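Local coordinates for cell division GTPase FtsZ, diverged (Clostridium botulinum C, PDB 3V3T), which belongs to the tubulin/FtsZ superfamily as a diverged, TubZ-like relative, pairing a Rossmann-like GTPase-type domain with a tubulin-type C-terminal domain, at residues A[122-132]-A[159-170]; A[180-188]-A[206-217]. The protein carries 1 engineered substitution. All coordinates share one frame; numbering follows the deposited sequence. Where two conformers were deposited one is given.

Contact 1 (A[122-132]-A[159-170]); sequences HFGFVGVLPKA and ISIYLLDNNKRE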
loop_
_atom_site.group_PDB
_atom_site.type_symbol
_atom_site.label_atom_id
_atom_site.label_comp_id
_atom_site.label_asym_id
_atom_site.label_seq_id
_atom_site.Cartn_x
_atom_site.Cartn_y
_atom_site.Cartn_z
ATOM N N HIS A 122 11.636 -8.971 2.449
ATOM C CA HIS A 122 10.501 -8.726 1.573
ATOM C C HIS A 122 10.194 -7.239 1.493
ATOM O O HIS A 122 10.219 -6.532 2.502
ATOM C CB HIS A 122 9.241 -9.468 2.018
ATOM C CG HIS A 122 8.062 -9.174 1.147
ATOM N ND1 HIS A 122 7.883 -9.768 -0.083
ATOM C CD2 HIS A 122 7.043 -8.293 1.292
ATOM C CE1 HIS A 122 6.788 -9.289 -0.644
ATOM N NE2 HIS A 122 6.260 -8.392 0.168
ATOM N N PHE A 123 9.930 -6.764 0.277
ATOM C CA PHE A 123 9.647 -5.350 0.059
ATOM C C PHE A 123 8.264 -5.120 -0.496
ATOM O O PHE A 123 7.776 -5.880 -1.335
ATOM C CB PHE A 123 10.692 -4.690 -0.844
ATOM C CG PHE A 123 12.047 -4.609 -0.217
ATOM C CD1 PHE A 123 12.389 -3.539 0.582
ATOM C CD2 PHE A 123 12.964 -5.622 -0.394
ATOM C CE1 PHE A 123 13.630 -3.474 1.176
ATOM C CE2 PHE A 123 14.204 -5.560 0.197
ATOM C CZ PHE A 123 14.534 -4.480 0.984
ATOM N N GLY A 124 7.638 -4.055 -0.016
ATOM C CA GLY A 124 6.339 -3.667 -0.509
ATOM C C GLY A 124 6.282 -2.177 -0.769
ATOM O O GLY A 124 7.167 -1.408 -0.381
ATOM N N PHE A 125 5.212 -1.776 -1.434
ATOM C CA PHE A 125 5.031 -0.405 -1.851
ATOM C C PHE A 125 3.565 -0.042 -1.711
ATOM O O PHE A 125 2.692 -0.722 -2.269
ATOM C CB PHE A 125 5.441 -0.245 -3.311
ATOM C CG PHE A 125 5.136 1.127 -3.877
ATOM C CD1 PHE A 125 5.742 2.257 -3.346
ATOM C CD2 PHE A 125 4.267 1.277 -4.948
ATOM C CE1 PHE A 125 5.475 3.517 -3.849
ATOM C CE2 PHE A 125 3.993 2.527 -5.470
ATOM C CZ PHE A 125 4.594 3.656 -4.923
ATOM N N VAL A 126 3.293 1.011 -0.942
ATOM C CA VAL A 126 1.964 1.598 -0.907
ATOM C C VAL A 126 2.035 2.887 -1.710
ATOM O O VAL A 126 2.707 3.827 -1.311
ATOM C CB VAL A 126 1.540 1.926 0.522
ATOM C CG1 VAL A 126 0.133 2.534 0.544
ATOM C CG2 VAL A 126 1.606 0.685 1.386
ATOM N N GLY A 127 1.361 2.930 -2.855
ATOM C CA GLY A 127 1.291 4.156 -3.631
ATOM C C GLY A 127 -0.126 4.709 -3.785
ATOM O O GLY A 127 -1.090 3.957 -3.989
ATOM N N VAL A 128 -0.249 6.031 -3.706
ATOM C CA VAL A 128 -1.518 6.692 -3.937
ATOM C C VAL A 128 -1.550 7.373 -5.301
ATOM O O VAL A 128 -0.729 8.239 -5.588
ATOM C CB VAL A 128 -1.816 7.744 -2.846
ATOM C CG1 VAL A 128 -3.240 8.279 -3.011
ATOM C CG2 VAL A 128 -1.645 7.139 -1.454
ATOM N N LEU A 129 -2.499 6.969 -6.142
ATOM C CA LEU A 129 -2.727 7.636 -7.419
ATOM C C LEU A 129 -3.500 8.936 -7.200
ATOM O O LEU A 129 -4.335 9.022 -6.306
ATOM C CB LEU A 129 -3.518 6.726 -8.357
ATOM C CG LEU A 129 -2.915 5.372 -8.729
ATOM C CD1 LEU A 129 -3.979 4.501 -9.406
ATOM C CD2 LEU A 129 -1.721 5.559 -9.650
ATOM N N PRO A 130 -3.221 9.959 -8.015
ATOM C CA PRO A 130 -3.856 11.273 -7.865
ATOM C C PRO A 130 -5.286 11.301 -8.407
ATOM O O PRO A 130 -5.602 10.514 -9.293
ATOM C CB PRO A 130 -2.962 12.178 -8.722
ATOM C CG PRO A 130 -2.435 11.261 -9.793
ATOM C CD PRO A 130 -2.264 9.916 -9.140
ATOM N N LYS A 131 -6.129 12.195 -7.886
ATOM C CA LYS A 131 -7.467 12.411 -8.434
ATOM C C LYS A 131 -7.378 12.853 -9.892
ATOM O O LYS A 131 -6.412 13.526 -10.291
ATOM C CB LYS A 131 -8.188 13.539 -7.696
ATOM C CG LYS A 131 -8.553 13.321 -6.255
ATOM C CD LYS A 131 -9.171 14.617 -5.711
ATOM C CE LYS A 131 -9.640 14.476 -4.272
ATOM N NZ LYS A 131 -10.740 13.465 -4.176
ATOM N N ALA A 132 -8.410 12.519 -10.666
ATOM C CA ALA A 132 -8.569 13.008 -12.043
ATOM C C ALA A 132 -8.510 14.528 -12.196
ATOM O O ALA A 132 -8.162 15.037 -13.266
ATOM C CB ALA A 132 -9.880 12.487 -12.648
ATOM N N ILE A 159 7.856 -7.485 -5.615
ATOM C CA ILE A 159 7.401 -6.762 -4.438
ATOM C C ILE A 159 5.900 -6.924 -4.288
ATOM O O ILE A 159 5.208 -7.345 -5.212
ATOM C CB ILE A 159 7.695 -5.249 -4.548
ATOM C CG1 ILE A 159 6.912 -4.634 -5.704
ATOM C CG2 ILE A 159 9.209 -4.977 -4.708
ATOM C CD1 ILE A 159 6.791 -3.097 -5.604
ATOM N N SER A 160 5.385 -6.582 -3.120
ATOM C CA SER A 160 3.944 -6.556 -2.960
ATOM C C SER A 160 3.506 -5.095 -3.098
ATOM O O SER A 160 4.241 -4.180 -2.747
ATOM C CB SER A 160 3.542 -7.188 -1.635
ATOM O OG SER A 160 3.957 -6.384 -0.568
ATOM N N ILE A 161 2.343 -4.868 -3.686
ATOM C CA ILE A 161 1.931 -3.513 -4.041
ATOM C C ILE A 161 0.544 -3.243 -3.450
ATOM O O ILE A 161 -0.365 -4.047 -3.630
ATOM C CB ILE A 161 1.854 -3.343 -5.588
ATOM C CG1 ILE A 161 3.245 -3.399 -6.216
ATOM C CG2 ILE A 161 1.164 -2.031 -5.965
ATOM C CD1 ILE A 161 3.227 -3.439 -7.747
ATOM N N TYR A 162 0.394 -2.133 -2.729
ATOM C CA TYR A 162 -0.911 -1.714 -2.243
ATOM C C TYR A 162 -1.193 -0.407 -2.962
ATOM O O TYR A 162 -0.640 0.624 -2.606
ATOM C CB TYR A 162 -0.905 -1.483 -0.725
ATOM C CG TYR A 162 -0.490 -2.678 0.123
ATOM C CD1 TYR A 162 -1.437 -3.413 0.827
ATOM C CD2 TYR A 162 0.853 -3.061 0.236
ATOM C CE1 TYR A 162 -1.076 -4.493 1.605
ATOM C CE2 TYR A 162 1.227 -4.158 1.020
ATOM C CZ TYR A 162 0.251 -4.862 1.705
ATOM O OH TYR A 162 0.569 -5.939 2.486
ATOM N N LEU A 163 -2.021 -0.461 -4.001
ATOM C CA LEU A 163 -2.213 0.683 -4.877
ATOM C C LEU A 163 -3.527 1.353 -4.531
ATOM O O LEU A 163 -4.605 0.761 -4.728
ATOM C CB LEU A 163 -2.231 0.232 -6.348
ATOM C CG LEU A 163 -2.111 1.355 -7.390
ATOM C CD1 LEU A 163 -0.860 2.181 -7.085
ATOM C CD2 LEU A 163 -2.054 0.823 -8.849
ATOM N N LEU A 164 -3.430 2.581 -4.029
ATOM C CA LEU A 164 -4.594 3.358 -3.579
ATOM C C LEU A 164 -4.983 4.412 -4.608
ATOM O O LEU A 164 -4.133 4.885 -5.373
ATOM C CB LEU A 164 -4.298 4.036 -2.229
ATOM C CG LEU A 164 -3.795 3.135 -1.099
ATOM C CD1 LEU A 164 -3.616 3.918 0.193
ATOM C CD2 LEU A 164 -4.762 1.979 -0.869
ATOM N N ASP A 165 -6.258 4.797 -4.613
ATOM C CA ASP A 165 -6.775 5.705 -5.629
ATOM C C ASP A 165 -7.532 6.900 -5.016
ATOM O O ASP A 165 -8.657 6.757 -4.531
ATOM C CB ASP A 165 -7.687 4.933 -6.586
ATOM C CG ASP A 165 -8.193 5.780 -7.745
ATOM O OD1 ASP A 165 -7.987 7.018 -7.737
ATOM O OD2 ASP A 165 -8.806 5.197 -8.670
ATOM N N ASN A 166 -6.913 8.079 -5.053
ATOM C CA ASN A 166 -7.535 9.275 -4.508
ATOM C C ASN A 166 -8.860 9.639 -5.174
ATOM O O ASN A 166 -9.606 10.447 -4.631
ATOM C CB ASN A 166 -6.599 10.479 -4.601
ATOM C CG ASN A 166 -5.758 10.662 -3.366
ATOM O OD1 ASN A 166 -6.030 10.078 -2.311
ATOM N ND2 ASN A 166 -4.719 11.479 -3.486
ATOM N N ASN A 167 -9.147 9.085 -6.352
ATOM C CA ASN A 167 -10.449 9.348 -6.974
ATOM C C ASN A 167 -11.589 8.768 -6.137
ATOM O O ASN A 167 -12.731 9.161 -6.297
ATOM C CB ASN A 167 -10.536 8.776 -8.400
ATOM C CG ASN A 167 -9.923 9.688 -9.455
ATOM O OD1 ASN A 167 -10.298 10.857 -9.589
ATOM N ND2 ASN A 167 -8.985 9.140 -10.233
ATOM N N LYS A 168 -11.285 7.819 -5.257
ATOM C CA LYS A 168 -12.337 7.026 -4.610
ATOM C C LYS A 168 -12.945 7.681 -3.372
ATOM O O LYS A 168 -13.960 7.206 -2.859
ATOM C CB LYS A 168 -11.842 5.612 -4.271
ATOM C CG LYS A 168 -11.418 4.760 -5.473
ATOM C CD LYS A 168 -12.422 4.839 -6.619
ATOM C CE LYS A 168 -13.678 4.030 -6.336
ATOM N NZ LYS A 168 -13.329 2.613 -6.045
ATOM N N ARG A 169 -12.332 8.759 -2.886
ATOM C CA ARG A 169 -12.877 9.498 -1.739
ATOM C C ARG A 169 -12.710 10.998 -1.919
ATOM O O ARG A 169 -11.818 11.453 -2.637
ATOM C CB ARG A 169 -12.193 9.076 -0.432
ATOM C CG ARG A 169 -12.401 7.622 -0.043
ATOM C CD ARG A 169 -13.781 7.381 0.572
ATOM N NE ARG A 169 -13.905 6.003 1.047
ATOM C CZ ARG A 169 -14.157 4.962 0.255
ATOM N NH1 ARG A 169 -14.249 3.738 0.760
ATOM N NH2 ARG A 169 -14.327 5.146 -1.049
ATOM N N GLU A 170 -13.553 11.766 -1.242
ATOM C CA GLU A 170 -13.485 13.219 -1.313
ATOM C C GLU A 170 -12.144 13.775 -0.827
ATOM O O GLU A 170 -11.483 14.523 -1.547
ATOM C CB GLU A 170 -14.632 13.848 -0.519
ATOM C CG GLU A 170 -14.812 15.335 -0.774
ATOM C CD GLU A 170 -15.787 15.987 0.196
ATOM O OE1 GLU A 170 -16.391 17.021 -0.168
ATOM O OE2 GLU A 170 -15.943 15.471 1.323
HETATM O O HOH W 1 -4.934 13.913 -5.632
#
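K131 and N166 meet just beyond the C-terminal ends of two neighbouring parallel strands, 122-129 and 160-165, which helix 136-152 joins into a beta-alpha-beta unit of the Rossmann-like domain. The strands alternate donors and acceptors in parallel fashion: F125 takes S160 O with its N and gives its O to Y162 N at 2.7 Å, and the pattern runs on to N166 N on L129 O. Beta-branched V126 suits the extended chain; its CG2 lies 3.9 Å from CB of Y162, while CG1 meets CD1 of L164. On the other face L129 packs against L163, and helix 136-152 covers L163 with W146. At the strand starts, H122 NE2 and S160 OG share a hydrogen bond of 3.1 Å.

Lysine has the length that the far end demands. K131 CB lies 3.9 Å from N167 OD1, and CG passes N166 CB at 3.8 Å. The chain stays extended through CE, which comes 3.3 Å from E170 O; the turn about CD-CE (chi4 -64°) then brings NZ to three backbone carbonyls, those of N166, R169 and E170. Back at the root of K131, N167 OD1 accepts the A132 N-H almost straight, at 2.7 Å and 178°.

Contact 2 (A[180-188]-A[206-217]); sequences ATLFNDFMN and LLTMKKSNVILE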
loop_
_atom_site.group_PDB
_atom_site.type_symbol
_atom_site.label_atom_id
_atom_site.label_comp_id
_atom_site.label_asym_id
_atom_site.label_seq_id
_atom_site.Cartn_x
_atom_site.Cartn_y
_atom_site.Cartn_z
ATOM N N ALA A 180 -5.358 2.889 6.769
ATOM C CA ALA A 180 -4.777 2.536 8.049
ATOM C C ALA A 180 -5.676 1.526 8.754
ATOM O O ALA A 180 -5.202 0.520 9.293
ATOM C CB ALA A 180 -4.579 3.765 8.895
ATOM N N THR A 181 -6.979 1.775 8.723
ATOM C CA THR A 181 -7.920 0.866 9.367
ATOM C C THR A 181 -7.896 -0.504 8.694
ATOM O O THR A 181 -7.815 -1.537 9.366
ATOM C CB THR A 181 -9.343 1.451 9.388
ATOM O OG1 THR A 181 -9.322 2.683 10.111
ATOM C CG2 THR A 181 -10.327 0.498 10.071
ATOM N N LEU A 182 -7.938 -0.521 7.366
ATOM C CA LEU A 182 -7.990 -1.796 6.657
ATOM C C LEU A 182 -6.711 -2.592 6.890
ATOM O O LEU A 182 -6.744 -3.796 7.118
ATOM C CB LEU A 182 -8.232 -1.589 5.166
ATOM C CG LEU A 182 -9.620 -1.074 4.782
ATOM C CD1 LEU A 182 -9.652 -0.730 3.304
ATOM C CD2 LEU A 182 -10.675 -2.112 5.106
ATOM N N PHE A 183 -5.577 -1.919 6.846
ATOM C CA PHE A 183 -4.321 -2.623 7.018
ATOM C C PHE A 183 -4.166 -3.168 8.435
ATOM O O PHE A 183 -3.770 -4.313 8.636
ATOM C CB PHE A 183 -3.144 -1.715 6.676
ATOM C CG PHE A 183 -1.850 -2.433 6.638
ATOM C CD1 PHE A 183 -1.479 -3.146 5.508
ATOM C CD2 PHE A 183 -0.994 -2.403 7.728
ATOM C CE1 PHE A 183 -0.253 -3.819 5.469
ATOM C CE2 PHE A 183 0.217 -3.067 7.689
ATOM C CZ PHE A 183 0.582 -3.777 6.550
ATOM N N ASN A 184 -4.472 -2.339 9.419
ATOM C CA ASN A 184 -4.414 -2.781 10.797
ATOM C C ASN A 184 -5.430 -3.896 11.096
ATOM O O ASN A 184 -5.129 -4.840 11.834
ATOM C CB ASN A 184 -4.577 -1.594 11.749
ATOM C CG ASN A 184 -4.314 -1.968 13.183
ATOM O OD1 ASN A 184 -3.194 -2.344 13.547
ATOM N ND2 ASN A 184 -5.345 -1.875 14.013
ATOM N N ASP A 185 -6.624 -3.805 10.513
ATOM C CA ASP A 185 -7.614 -4.878 10.662
ATOM C C ASP A 185 -7.070 -6.164 10.060
ATOM O O ASP A 185 -7.205 -7.238 10.639
ATOM C CB ASP A 185 -8.931 -4.516 9.982
ATOM C CG ASP A 185 -9.714 -3.482 10.753
ATOM O OD1 ASP A 185 -9.377 -3.230 11.933
ATOM O OD2 ASP A 185 -10.664 -2.922 10.177
ATOM N N PHE A 186 -6.440 -6.035 8.896
ATOM C CA PHE A 186 -5.781 -7.156 8.239
ATOM C C PHE A 186 -4.767 -7.832 9.182
ATOM O O PHE A 186 -4.840 -9.034 9.428
ATOM C CB PHE A 186 -5.166 -6.658 6.923
ATOM C CG PHE A 186 -4.091 -7.530 6.369
ATOM C CD1 PHE A 186 -4.193 -8.901 6.418
ATOM C CD2 PHE A 186 -2.977 -6.962 5.766
ATOM C CE1 PHE A 186 -3.194 -9.690 5.894
ATOM C CE2 PHE A 186 -1.985 -7.746 5.233
ATOM C CZ PHE A 186 -2.091 -9.112 5.297
ATOM N N MET A 187 -3.862 -7.049 9.756
ATOM C CA MET A 187 -2.913 -7.579 10.733
ATOM C C MET A 187 -3.560 -8.167 11.994
ATOM O O MET A 187 -2.936 -8.956 12.697
ATOM C CB MET A 187 -1.917 -6.490 11.135
ATOM C CG MET A 187 -1.083 -5.967 9.984
ATOM S SD MET A 187 -0.001 -7.251 9.310
ATOM C CE MET A 187 -1.084 -8.104 8.181
ATOM N N ASN A 188 -4.796 -7.785 12.303
ATOM C CA ASN A 188 -5.449 -8.318 13.508
ATOM C C ASN A 188 -6.251 -9.613 13.317
ATOM O O ASN A 188 -6.944 -10.041 14.238
ATOM C CB ASN A 188 -6.371 -7.273 14.144
ATOM C CG ASN A 188 -5.614 -6.161 14.830
ATOM O OD1 ASN A 188 -4.467 -6.332 15.259
ATOM N ND2 ASN A 188 -6.261 -5.011 14.957
ATOM N N LEU A 206 0.404 -13.921 3.553
ATOM C CA LEU A 206 -0.345 -12.926 2.799
ATOM C C LEU A 206 0.493 -11.647 2.614
ATOM O O LEU A 206 0.444 -11.018 1.566
ATOM C CB LEU A 206 -1.675 -12.607 3.483
ATOM C CG LEU A 206 -2.750 -13.696 3.454
ATOM C CD1 LEU A 206 -3.749 -13.520 4.591
ATOM C CD2 LEU A 206 -3.467 -13.777 2.099
ATOM N N LEU A 207 1.249 -11.279 3.646
ATOM C CA LEU A 207 2.112 -10.111 3.628
ATOM C C LEU A 207 3.275 -10.247 2.653
ATOM O O LEU A 207 3.731 -9.261 2.074
ATOM C CB LEU A 207 2.708 -9.899 5.014
ATOM C CG LEU A 207 2.031 -8.924 5.966
ATOM C CD1 LEU A 207 2.762 -8.955 7.317
ATOM C CD2 LEU A 207 1.990 -7.510 5.368
ATOM N N THR A 208 3.773 -11.466 2.486
ATOM C CA THR A 208 4.957 -11.656 1.665
ATOM C C THR A 208 4.633 -12.029 0.216
ATOM O O THR A 208 5.541 -12.179 -0.603
ATOM C CB THR A 208 5.956 -12.662 2.310
ATOM O OG1 THR A 208 5.345 -13.950 2.473
ATOM C CG2 THR A 208 6.407 -12.154 3.666
ATOM N N MET A 209 3.343 -12.155 -0.099
ATOM C CA MET A 209 2.924 -12.469 -1.464
ATOM C C MET A 209 3.162 -11.268 -2.371
ATOM O O MET A 209 2.853 -10.139 -2.009
ATOM C CB MET A 209 1.449 -12.863 -1.516
ATOM C CG MET A 209 0.911 -13.019 -2.926
ATOM S SD MET A 209 1.727 -14.333 -3.859
ATOM C CE MET A 209 1.338 -15.777 -2.893
ATOM N N LYS A 210 3.717 -11.521 -3.552
ATOM C CA LYS A 210 4.113 -10.449 -4.444
ATOM C C LYS A 210 2.968 -10.035 -5.355
ATOM O O LYS A 210 1.959 -10.724 -5.450
ATOM C CB LYS A 210 5.311 -10.867 -5.286
ATOM C CG LYS A 210 6.445 -11.487 -4.494
ATOM C CD LYS A 210 6.958 -10.544 -3.434
ATOM C CE LYS A 210 8.159 -11.170 -2.749
ATOM N NZ LYS A 210 8.928 -12.014 -3.718
ATOM N N LYS A 211 3.162 -8.908 -6.033
ATOM C CA LYS A 211 2.134 -8.286 -6.849
ATOM C C LYS A 211 1.141 -7.581 -5.950
ATOM O O LYS A 211 1.472 -7.150 -4.831
ATOM C CB LYS A 211 1.450 -9.325 -7.741
ATOM C CG LYS A 211 2.396 -9.855 -8.827
ATOM C CD LYS A 211 2.185 -11.336 -9.114
ATOM C CE LYS A 211 1.082 -11.587 -10.115
ATOM N NZ LYS A 211 0.795 -13.059 -10.228
ATOM N N SER A 212 -0.093 -7.494 -6.416
ATOM C CA SER A 212 -1.026 -6.571 -5.817
ATOM C C SER A 212 -1.919 -7.181 -4.763
ATOM O O SER A 212 -2.462 -8.268 -4.915
ATOM C CB SER A 212 -1.861 -5.872 -6.892
ATOM O OG SER A 212 -1.462 -4.528 -6.982
ATOM N N ASN A 213 -2.072 -6.416 -3.699
ATOM C CA ASN A 213 -2.903 -6.825 -2.600
ATOM C C ASN A 213 -4.095 -5.854 -2.472
ATOM O O ASN A 213 -3.969 -4.650 -2.693
ATOM C CB ASN A 213 -2.048 -6.926 -1.322
ATOM C CG ASN A 213 -0.977 -8.045 -1.401
ATOM O OD1 ASN A 213 -0.724 -8.637 -2.467
ATOM N ND2 ASN A 213 -0.340 -8.325 -0.261
ATOM N N VAL A 214 -5.273 -6.401 -2.173
ATOM C CA VAL A 214 -6.456 -5.570 -1.941
ATOM C C VAL A 214 -7.157 -6.057 -0.650
ATOM O O VAL A 214 -7.301 -7.259 -0.429
ATOM C CB VAL A 214 -7.427 -5.584 -3.154
ATOM C CG1 VAL A 214 -8.797 -5.034 -2.770
ATOM C CG2 VAL A 214 -6.848 -4.769 -4.295
ATOM N N ILE A 215 -7.552 -5.123 0.213
ATOM C CA ILE A 215 -8.216 -5.461 1.469
ATOM C C ILE A 215 -9.647 -4.950 1.399
ATOM O O ILE A 215 -9.862 -3.779 1.091
ATOM C CB ILE A 215 -7.504 -4.794 2.683
ATOM C CG1 ILE A 215 -6.017 -5.151 2.704
ATOM C CG2 ILE A 215 -8.188 -5.176 3.999
ATOM C CD1 ILE A 215 -5.220 -4.422 3.768
ATOM N N LEU A 216 -10.618 -5.819 1.672
ATOM C CA LEU A 216 -12.033 -5.432 1.642
ATOM C C LEU A 216 -12.732 -5.719 2.955
ATOM O O LEU A 216 -12.540 -6.774 3.544
ATOM C CB LEU A 216 -12.781 -6.193 0.549
ATOM C CG LEU A 216 -12.236 -6.058 -0.879
ATOM C CD1 LEU A 216 -12.884 -7.100 -1.794
ATOM C CD2 LEU A 216 -12.469 -4.650 -1.406
ATOM N N GLU A 217 -13.561 -4.786 3.405
ATOM C CA GLU A 217 -14.486 -5.073 4.486
ATOM C C GLU A 217 -15.940 -4.901 4.025
ATOM O O GLU A 217 -16.265 -3.988 3.265
ATOM C CB GLU A 217 -14.151 -4.248 5.729
ATOM C CG GLU A 217 -12.855 -4.711 6.402
ATOM C CD GLU A 217 -12.483 -3.904 7.629
ATOM O OE1 GLU A 217 -13.259 -3.020 8.029
ATOM O OE2 GLU A 217 -11.403 -4.154 8.203
#
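I215 is the main bump of strand 211-217, pushed against helix 180-187, which crosses the strand almost perpendicularly (92°). Its CG2 rests 3.8 Å from L182 CB, while CD1 enters the hollow between the helix turns, 3.8 Å from F183 CA and 3.9 Å from F186 CB. Beta-branched isoleucine suits an extended strand and offers two separate prongs to the helix. L182 fills the next place along, its CD2 lying 3.6 Å from E217 CG.

A second apolar cluster forms at the end of helix 200-208. F186, CG anti to the backbone N (chi1 160°), carries its ring out to L206 and L207, CZ 4.0 Å from L206 CB and CE2 close to L207 CD2. M187 folds back, CE over the centre of that ring, and meets L207 tip to tip, SD lying 3.8 Å from L207 CD1.

At the polar rim the D185 and E217 carboxylates are nearly coplanar; D185 OD2 and E217 OE2 are modelled a doubtful 2.4 Å apart, perhaps sharing a proton, and K279 forms a salt bridge with D185. Around this core, helix 14-26 packs on A180 and N184, strand 281-287 touches F186 and I215, and Y162 of strand 160-165 meets L207.

Overall arrangement
The two contacts follow one another along the chain; their centres are about 13 Å apart, and both reach the same sheet. Strand 160-165 is the strand between them: one edge pairs with 122-129, the other with 211-217, where I161 N lies 2.7 Å from K211 O and I159 O lies 2.7 Å from K211 N, both probable hydrogen bonds. Helix 172-187, which follows strand 160-165 in the chain, covers L164 with F179 and then supplies the 180-188 side of contact 2. Contact 1 is a buried strand pair in the GTPase-type domain, whereas contact 2 packs helix 172-187 on strand 211-217, which is followed in the sheet by the antiparallel strand 281-287.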